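Local structure of virulence factor (Pectobacterium carotovorum, 2W3Y) at residues A[134-147]-A[261-275]. The protein is an S-palmitoylated virulence factor of a Drosophila pathogen that binds to lipid vesicles. Numbering follows the deposited sequence.
Sequences GNVIAGNVTGFATF and YFDDIFNGVKPNKNY
Ile137 and Lys270 form the hydrogen-bonded pair of a two-stranded antiparallel ribbon: Ile137 N donates to Lys270 O at 2.7 Å, and Lys270 N returns a bond to Ile137 O. Two residues further along, beyond the non-hydrogen-bonded pair Val136-Pro271, Asn272 N reaches Asn135 O almost straight, though from above the carbonyl plane. From Gly139 and Gly268 the direct bonds give way to waters, one joining Gly139 N to Asn267 O, and helix 142-147 runs antiparallel to strand 262-266 with axes 9.4 Å apart.

Phe262, on the strand, makes the main contact with the helix. Its CB sits over the face of the Phe147 ring, 3.6 Å from the centroid, a CH-pi contact, while the two rings lie nearly parallel but barely overlap. With CG anti to the backbone N (chi1 179°), the Phe262 ring extends under the helix until CZ comes up to the backbone at Gly143 C and Phe144 CA; its CD2 touches the edge of the Phe144 ring, the planes 59° apart. Phe266 presents its ring edge to Phe144 CB and leans on Val141 CG1.

Asn272 suits the ribbon's end: OD1 accepts from Asn274 N at 2.8 Å in an Asx turn, while ND2 donates to two waters, leading to Val136 O and Asn135 OD1. On the face opposite the Ile137 and Lys270 side chains, Val136 CB packs against Val269 CG1.

Phe144, Phe147 and Phe262 make an aromatic cluster that seats the helix on the edge strand of the mixed sheet, with the Phe144 side chain about 7 Å from the bound palmitic acid.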
ATOM      1  N   GLY A 134       1.862   7.576  -5.624  1.00 21.68           N
ATOM      2  CA  GLY A 134       3.189   7.325  -6.170  1.00 22.17           C
ATOM      3  C   GLY A 134       4.148   8.490  -6.357  1.00 23.31           C
ATOM      4  O   GLY A 134       5.328   8.257  -6.646  1.00 24.28           O
ATOM      5  N   ASN A 135       3.664   9.730  -6.190  1.00 23.55           N
ATOM      6  CA  ASN A 135       4.383  10.949  -6.647  1.00 23.60           C
ATOM      7  C   ASN A 135       4.728  10.908  -8.146  1.00 23.44           C
ATOM      8  O   ASN A 135       5.894  11.071  -8.535  1.00 22.94           O
ATOM      9  CB  ASN A 135       5.647  11.215  -5.830  1.00 24.11           C
ATOM     10  CG  ASN A 135       5.350  11.561  -4.399  1.00 25.80           C
ATOM     11  OD1 ASN A 135       4.325  12.167  -4.091  1.00 25.91           O
ATOM     12  ND2 ASN A 135       6.263  11.203  -3.514  1.00 27.67           N
ATOM     13  N   VAL A 136       3.690  10.720  -8.963  1.00 22.54           N
ATOM     14  CA  VAL A 136       3.848  10.468 -10.387  1.00 22.53           C
ATOM     15  C   VAL A 136       2.894  11.310 -11.224  1.00 23.05           C
ATOM     16  O   VAL A 136       1.856  11.786 -10.737  1.00 22.33           O
ATOM     17  CB  VAL A 136       3.681   8.938 -10.777  1.00 21.63           C
ATOM     18  CG1 VAL A 136       4.721   8.057 -10.081  1.00 20.21           C
ATOM     19  CG2 VAL A 136       2.266   8.413 -10.511  1.00 21.49           C
ATOM     20  N   ILE A 137       3.283  11.513 -12.481  1.00 23.31           N
ATOM     21  CA  ILE A 137       2.363  11.961 -13.525  1.00 24.13           C
ATOM     22  C   ILE A 137       1.961  10.703 -14.306  1.00 24.74           C
ATOM     23  O   ILE A 137       2.788  10.085 -14.982  1.00 23.49           O
ATOM     24  CB  ILE A 137       3.009  13.021 -14.436  1.00 24.76           C
ATOM     25  CG1 ILE A 137       3.450  14.226 -13.587  1.00 26.06           C
ATOM     26  CG2 ILE A 137       2.038  13.467 -15.550  1.00 25.11           C
ATOM     27  CD1 ILE A 137       4.493  15.086 -14.212  1.00 29.75           C
ATOM     28  N   ALA A 138       0.696  10.313 -14.163  1.00 25.52           N
ATOM     29  CA  ALA A 138       0.172   9.101 -14.777  1.00 26.31           C
ATOM     30  C   ALA A 138      -0.352   9.390 -16.172  1.00 27.01           C
ATOM     31  O   ALA A 138      -0.589  10.536 -16.520  1.00 27.31           O
ATOM     32  CB  ALA A 138      -0.942   8.509 -13.912  1.00 26.04           C
ATOM     33  N   GLY A 139      -0.518   8.334 -16.961  1.00 27.86           N
ATOM     34  CA  GLY A 139      -1.210   8.424 -18.239  1.00 28.61           C
ATOM     35  C   GLY A 139      -2.549   7.719 -18.111  1.00 28.52           C
ATOM     36  O   GLY A 139      -3.416   8.145 -17.347  1.00 28.58           O
ATOM     37  N   ASN A 140      -2.693   6.626 -18.852  1.00 28.71           N
ATOM     38  CA  ASN A 140      -3.887   5.801 -18.830  1.00 28.56           C
ATOM     39  C   ASN A 140      -4.008   5.032 -17.513  1.00 28.07           C
ATOM     40  O   ASN A 140      -3.176   4.176 -17.204  1.00 27.68           O
ATOM     41  CB  ASN A 140      -3.870   4.812 -20.008  1.00 29.02           C
ATOM     42  CG  ASN A 140      -5.204   4.121 -20.211  1.00 30.66           C
ATOM     43  OD1 ASN A 140      -5.834   3.641 -19.257  1.00 33.95           O
ATOM     44  ND2 ASN A 140      -5.654   4.064 -21.464  1.00 32.92           N
ATOM     45  N   VAL A 141      -5.058   5.336 -16.751  1.00 26.92           N
ATOM     46  CA  VAL A 141      -5.343   4.614 -15.517  1.00 26.33           C
ATOM     47  C   VAL A 141      -6.766   4.051 -15.515  1.00 25.79           C
ATOM     48  O   VAL A 141      -7.357   3.828 -14.461  1.00 25.30           O
ATOM     49  CB  VAL A 141      -5.050   5.492 -14.255  1.00 26.35           C
ATOM     50  CG1 VAL A 141      -3.576   5.931 -14.251  1.00 25.98           C
ATOM     51  CG2 VAL A 141      -5.985   6.713 -14.179  1.00 25.62           C
ATOM     52  N   THR A 142      -7.303   3.777 -16.707  1.00 25.79           N
ATOM     53  CA  THR A 142      -8.720   3.386 -16.844  1.00 25.27           C
ATOM     54  C   THR A 142      -9.053   2.064 -16.165  1.00 25.03           C
ATOM     55  O   THR A 142     -10.187   1.885 -15.702  1.00 25.09           O
ATOM     56  CB  THR A 142      -9.207   3.323 -18.327  1.00 25.07           C
ATOM     57  OG1 THR A 142      -8.404   2.384 -19.057  1.00 24.97           O
ATOM     58  CG2 THR A 142      -9.151   4.699 -18.978  1.00 26.10           C
ATOM     59  N   GLY A 143      -8.084   1.141 -16.127  1.00 24.57           N
ATOM     60  CA  GLY A 143      -8.229  -0.123 -15.397  1.00 23.85           C
ATOM     61  C   GLY A 143      -8.398   0.065 -13.893  1.00 23.86           C
ATOM     62  O   GLY A 143      -9.314  -0.499 -13.289  1.00 24.32           O
ATOM     63  N   PHE A 144      -7.510   0.846 -13.280  1.00 24.42           N
ATOM     64  CA  PHE A 144      -7.652   1.211 -11.862  1.00 23.14           C
ATOM     65  C   PHE A 144      -8.974   1.966 -11.619  1.00 22.83           C
ATOM     66  O   PHE A 144      -9.658   1.718 -10.617  1.00 22.51           O
ATOM     67  CB  PHE A 144      -6.451   2.035 -11.390  1.00 23.39           C
ATOM     68  CG  PHE A 144      -6.570   2.534  -9.974  1.00 23.52           C
ATOM     69  CD1 PHE A 144      -6.444   1.654  -8.900  1.00 25.58           C
ATOM     70  CD2 PHE A 144      -6.814   3.877  -9.708  1.00 23.49           C
ATOM     71  CE1 PHE A 144      -6.560   2.113  -7.574  1.00 25.62           C
ATOM     72  CE2 PHE A 144      -6.936   4.343  -8.381  1.00 24.87           C
ATOM     73  CZ  PHE A 144      -6.797   3.447  -7.317  1.00 22.64           C
ATOM     74  N   ALA A 145      -9.335   2.877 -12.533  1.00 21.98           N
ATOM     75  CA  ALA A 145     -10.599   3.619 -12.418  1.00 22.06           C
ATOM     76  C   ALA A 145     -11.824   2.705 -12.327  1.00 22.00           C
ATOM     77  O   ALA A 145     -12.721   2.956 -11.509  1.00 21.80           O
ATOM     78  CB  ALA A 145     -10.766   4.665 -13.543  1.00 22.12           C
ATOM     79  N   THR A 146     -11.866   1.660 -13.163  1.00 21.64           N
ATOM     80  CA  THR A 146     -12.919   0.645 -13.086  1.00 21.49           C
ATOM     81  C   THR A 146     -12.874  -0.111 -11.752  1.00 21.51           C
ATOM     82  O   THR A 146     -13.916  -0.336 -11.122  1.00 21.25           O
ATOM     83  CB  THR A 146     -12.890  -0.360 -14.297  1.00 21.68           C
ATOM     84  OG1 THR A 146     -13.123   0.355 -15.517  1.00 22.57           O
ATOM     85  CG2 THR A 146     -13.955  -1.436 -14.155  1.00 19.91           C
ATOM     86  N   PHE A 147     -11.679  -0.500 -11.313  1.00 21.80           N
ATOM     87  CA  PHE A 147     -11.567  -1.183 -10.019  1.00 22.03           C
ATOM     88  C   PHE A 147     -12.149  -0.332  -8.871  1.00 22.29           C
ATOM     89  O   PHE A 147     -12.924  -0.829  -8.038  1.00 21.67           O
ATOM     90  CB  PHE A 147     -10.107  -1.528  -9.681  1.00 22.60           C
ATOM     91  CG  PHE A 147      -9.899  -1.806  -8.217  1.00 23.04           C
ATOM     92  CD1 PHE A 147     -10.269  -3.039  -7.677  1.00 23.03           C
ATOM     93  CD2 PHE A 147      -9.405  -0.808  -7.363  1.00 24.76           C
ATOM     94  CE1 PHE A 147     -10.121  -3.298  -6.316  1.00 22.37           C
ATOM     95  CE2 PHE A 147      -9.267  -1.055  -5.991  1.00 23.11           C
ATOM     96  CZ  PHE A 147      -9.630  -2.296  -5.478  1.00 22.18           C
ATOM     97  N   TYR A 261      -8.216  -5.866  -3.146  1.00 22.25           N
ATOM     98  CA  TYR A 261      -6.920  -5.952  -3.840  1.00 22.90           C
ATOM     99  C   TYR A 261      -6.986  -5.545  -5.305  1.00 22.55           C
ATOM    100  O   TYR A 261      -7.936  -5.885  -5.998  1.00 22.37           O
ATOM    101  CB  TYR A 261      -6.355  -7.378  -3.749  1.00 22.77           C
ATOM    102  CG  TYR A 261      -5.061  -7.595  -4.520  1.00 23.27           C
ATOM    103  CD1 TYR A 261      -3.833  -7.195  -3.993  1.00 21.94           C
ATOM    104  CD2 TYR A 261      -5.074  -8.220  -5.779  1.00 23.49           C
ATOM    105  CE1 TYR A 261      -2.626  -7.411  -4.709  1.00 22.94           C
ATOM    106  CE2 TYR A 261      -3.896  -8.432  -6.490  1.00 24.78           C
ATOM    107  CZ  TYR A 261      -2.683  -8.034  -5.954  1.00 24.36           C
ATOM    108  OH  TYR A 261      -1.537  -8.264  -6.674  1.00 26.74           O
ATOM    109  N   PHE A 262      -5.960  -4.825  -5.755  1.00 23.04           N
ATOM    110  CA  PHE A 262      -5.756  -4.496  -7.164  1.00 23.77           C
ATOM    111  C   PHE A 262      -4.257  -4.428  -7.438  1.00 23.74           C
ATOM    112  O   PHE A 262      -3.489  -3.966  -6.595  1.00 23.74           O
ATOM    113  CB  PHE A 262      -6.400  -3.147  -7.504  1.00 23.74           C
ATOM    114  CG  PHE A 262      -6.222  -2.716  -8.953  1.00 25.28           C
ATOM    115  CD1 PHE A 262      -7.038  -3.240  -9.958  1.00 24.93           C
ATOM    116  CD2 PHE A 262      -5.246  -1.780  -9.301  1.00 25.88           C
ATOM    117  CE1 PHE A 262      -6.877  -2.838 -11.304  1.00 26.64           C
ATOM    118  CE2 PHE A 262      -5.081  -1.363 -10.642  1.00 26.54           C
ATOM    119  CZ  PHE A 262      -5.890  -1.902 -11.641  1.00 24.03           C
ATOM    120  N   ASP A 263      -3.851  -4.887  -8.615  1.00 23.62           N
ATOM    121  CA  ASP A 263      -2.499  -4.660  -9.106  1.00 25.19           C
ATOM    122  C   ASP A 263      -2.560  -4.254 -10.565  1.00 25.32           C
ATOM    123  O   ASP A 263      -3.501  -4.610 -11.273  1.00 25.36           O
ATOM    124  CB  ASP A 263      -1.634  -5.910  -8.961  1.00 25.63           C
ATOM    125  CG  ASP A 263      -2.031  -6.999  -9.947  1.00 29.19           C
ATOM    126  OD1 ASP A 263      -3.079  -7.632  -9.716  1.00 32.22           O
ATOM    127  OD2 ASP A 263      -1.306  -7.208 -10.952  1.00 31.80           O
ATOM    128  N   ASP A 264      -1.553  -3.509 -11.020  1.00 26.08           N
ATOM    129  CA  ASP A 264      -1.451  -3.165 -12.427  1.00 26.20           C
ATOM    130  C   ASP A 264      -0.031  -2.739 -12.763  1.00 26.53           C
ATOM    131  O   ASP A 264       0.758  -2.376 -11.872  1.00 26.13           O
ATOM    132  CB  ASP A 264      -2.446  -2.045 -12.782  1.00 26.61           C
ATOM    133  CG  ASP A 264      -2.904  -2.092 -14.254  1.00 28.74           C
ATOM    134  OD1 ASP A 264      -2.499  -3.026 -15.007  1.00 29.71           O
ATOM    135  OD2 ASP A 264      -3.671  -1.181 -14.655  1.00 30.92           O
ATOM    136  N   ILE A 265       0.306  -2.857 -14.045  1.00 26.41           N
ATOM    137  CA  ILE A 265       1.458  -2.175 -14.617  1.00 26.82           C
ATOM    138  C   ILE A 265       0.917  -0.978 -15.372  1.00 26.81           C
ATOM    139  O   ILE A 265       0.246  -1.116 -16.410  1.00 27.92           O
ATOM    140  CB  ILE A 265       2.327  -3.100 -15.544  1.00 26.71           C
ATOM    141  CG1 ILE A 265       2.869  -4.286 -14.738  1.00 27.34           C
ATOM    142  CG2 ILE A 265       3.475  -2.308 -16.179  1.00 25.21           C
ATOM    143  CD1 ILE A 265       3.410  -5.445 -15.573  1.00 27.98           C
ATOM    144  N   PHE A 266       1.166   0.209 -14.829  1.00 26.98           N
ATOM    145  CA  PHE A 266       0.716   1.437 -15.464  1.00 26.37           C
ATOM    146  C   PHE A 266       1.722   1.818 -16.545  1.00 26.71           C
ATOM    147  O   PHE A 266       2.933   1.704 -16.334  1.00 26.63           O
ATOM    148  CB  PHE A 266       0.605   2.558 -14.438  1.00 26.36           C
ATOM    149  CG  PHE A 266      -0.506   2.367 -13.450  1.00 26.18           C
ATOM    150  CD1 PHE A 266      -1.817   2.677 -13.789  1.00 25.62           C
ATOM    151  CD2 PHE A 266      -0.239   1.866 -12.182  1.00 26.44           C
ATOM    152  CE1 PHE A 266      -2.848   2.513 -12.878  1.00 26.67           C
ATOM    153  CE2 PHE A 266      -1.266   1.698 -11.248  1.00 27.05           C
ATOM    154  CZ  PHE A 266      -2.567   2.019 -11.598  1.00 27.88           C
ATOM    155  N   ASN A 267       1.216   2.275 -17.684  1.00 26.50           N
ATOM    156  CA  ASN A 267       2.056   2.640 -18.824  1.00 27.43           C
ATOM    157  C   ASN A 267       2.151   4.144 -19.030  1.00 27.15           C
ATOM    158  O   ASN A 267       1.210   4.884 -18.699  1.00 27.30           O
ATOM    159  CB  ASN A 267       1.543   1.973 -20.109  1.00 28.21           C
ATOM    160  CG  ASN A 267       1.536   0.452 -20.014  1.00 29.30           C
ATOM    161  OD1 ASN A 267       2.552  -0.167 -19.685  1.00 31.66           O
ATOM    162  ND2 ASN A 267       0.383  -0.155 -20.287  1.00 30.34           N
ATOM    163  N   GLY A 268       3.288   4.578 -19.579  1.00 26.93           N
ATOM    164  CA  GLY A 268       3.557   5.988 -19.887  1.00 27.48           C
ATOM    165  C   GLY A 268       3.654   6.891 -18.668  1.00 27.61           C
ATOM    166  O   GLY A 268       3.158   8.017 -18.693  1.00 28.65           O
ATOM    167  N   VAL A 269       4.304   6.406 -17.608  1.00 27.47           N
ATOM    168  CA  VAL A 269       4.381   7.127 -16.324  1.00 27.26           C
ATOM    169  C   VAL A 269       5.739   7.815 -16.112  1.00 27.92           C
ATOM    170  O   VAL A 269       6.788   7.247 -16.411  1.00 27.35           O
ATOM    171  CB  VAL A 269       4.069   6.166 -15.128  1.00 27.18           C
ATOM    172  CG1 VAL A 269       3.968   6.925 -13.773  1.00 25.71           C
ATOM    173  CG2 VAL A 269       2.781   5.402 -15.395  1.00 25.93           C
ATOM    174  N   LYS A 270       5.716   9.038 -15.579  1.00 28.42           N
ATOM    175  CA  LYS A 270       6.948   9.690 -15.143  1.00 28.68           C
ATOM    176  C   LYS A 270       6.815  10.247 -13.724  1.00 28.54           C
ATOM    177  O   LYS A 270       5.696  10.460 -13.258  1.00 28.03           O
ATOM    178  CB  LYS A 270       7.385  10.770 -16.149  1.00 29.43           C
ATOM    179  CG  LYS A 270       6.425  11.941 -16.334  1.00 32.73           C
ATOM    180  CD  LYS A 270       7.178  13.131 -16.931  1.00 38.08           C
ATOM    181  CE  LYS A 270       6.351  13.866 -17.989  1.00 40.63           C
ATOM    182  NZ  LYS A 270       5.276  14.756 -17.445  1.00 42.49           N
ATOM    183  N   PRO A 271       7.955  10.480 -13.025  1.00 28.14           N
ATOM    184  CA  PRO A 271       7.889  11.083 -11.694  1.00 27.95           C
ATOM    185  C   PRO A 271       7.373  12.529 -11.762  1.00 27.64           C
ATOM    186  O   PRO A 271       7.549  13.210 -12.782  1.00 27.06           O
ATOM    187  CB  PRO A 271       9.356  11.065 -11.217  1.00 28.13           C
ATOM    188  CG  PRO A 271      10.068  10.117 -12.143  1.00 27.81           C
ATOM    189  CD  PRO A 271       9.352  10.234 -13.437  1.00 28.65           C
ATOM    190  N   ASN A 272       6.697  12.971 -10.708  1.00 27.30           N
ATOM    191  CA  ASN A 272       6.328  14.383 -10.597  1.00 27.21           C
ATOM    192  C   ASN A 272       7.376  15.138  -9.770  1.00 27.94           C
ATOM    193  O   ASN A 272       8.385  14.550  -9.352  1.00 27.07           O
ATOM    194  CB  ASN A 272       4.880  14.547 -10.071  1.00 26.77           C
ATOM    195  CG  ASN A 272       4.725  14.271  -8.571  1.00 25.39           C
ATOM    196  OD1 ASN A 272       5.697  14.120  -7.816  1.00 24.04           O
ATOM    197  ND2 ASN A 272       3.467  14.222  -8.128  1.00 24.68           N
ATOM    198  N   LYS A 273       7.142  16.427  -9.526  1.00 28.49           N
ATOM    199  CA  LYS A 273       8.123  17.255  -8.832  1.00 29.90           C
ATOM    200  C   LYS A 273       8.292  16.920  -7.336  1.00 29.21           C
ATOM    201  O   LYS A 273       9.167  17.469  -6.698  1.00 30.10           O
ATOM    202  CB  LYS A 273       7.781  18.743  -9.013  1.00 30.24           C
ATOM    203  CG  LYS A 273       6.596  19.191  -8.157  1.00 33.02           C
ATOM    204  CD  LYS A 273       6.229  20.637  -8.429  1.00 38.89           C
ATOM    205  CE  LYS A 273       4.938  20.997  -7.734  1.00 41.19           C
ATOM    206  NZ  LYS A 273       4.249  22.132  -8.435  1.00 45.05           N
ATOM    207  N   ASN A 274       7.457  16.045  -6.774  1.00 28.91           N
ATOM    208  CA  ASN A 274       7.613  15.638  -5.380  1.00 28.87           C
ATOM    209  C   ASN A 274       8.377  14.332  -5.235  1.00 28.29           C
ATOM    210  O   ASN A 274       8.640  13.889  -4.123  1.00 28.19           O
ATOM    211  CB  ASN A 274       6.261  15.494  -4.680  1.00 29.80           C
ATOM    212  CG  ASN A 274       5.399  16.748  -4.781  1.00 31.49           C
ATOM    213  OD1 ASN A 274       4.167  16.654  -4.875  1.00 36.13           O
ATOM    214  ND2 ASN A 274       6.027  17.912  -4.766  1.00 29.14           N
ATOM    215  N   TYR A 275       8.708  13.709  -6.363  1.00 27.58           N
ATOM    216  CA  TYR A 275       9.373  12.413  -6.363  1.00 27.32           C
ATOM    217  C   TYR A 275      10.807  12.574  -5.879  1.00 27.21           C
ATOM    218  O   TYR A 275      11.518  13.500  -6.290  1.00 27.69           O
ATOM    219  CB  TYR A 275       9.323  11.781  -7.767  1.00 26.70           C
ATOM    220  CG  TYR A 275       9.851  10.366  -7.830  1.00 25.70           C
ATOM    221  CD1 TYR A 275       9.008   9.281  -7.636  1.00 25.06           C
ATOM    222  CD2 TYR A 275      11.208  10.119  -8.082  1.00 25.22           C
ATOM    223  CE1 TYR A 275       9.496   7.969  -7.683  1.00 25.39           C
ATOM    224  CE2 TYR A 275      11.711   8.815  -8.132  1.00 25.89           C
ATOM    225  CZ  TYR A 275      10.849   7.750  -7.943  1.00 25.74           C
ATOM    226  OH  TYR A 275      11.344   6.461  -7.988  1.00 26.48           O
TER
HETATM  227  O   HOH W   1       2.756  13.853  -5.276  1.00 36.67           O
HETATM  228  O   HOH W   2       1.277  14.306 -10.208  1.00 30.73           O
HETATM  229  O   HOH W   3       3.071  10.778 -17.618  1.00 31.88           O
HETATM  230  O   HOH W   4      -0.395   5.600 -16.558  1.00 28.48           O
HETATM  231  O   HOH W   5      -1.799   2.372 -18.073  1.00 25.59           O
HETATM  232  O   HOH W   6      -4.993   1.122 -14.861  1.00 25.21           O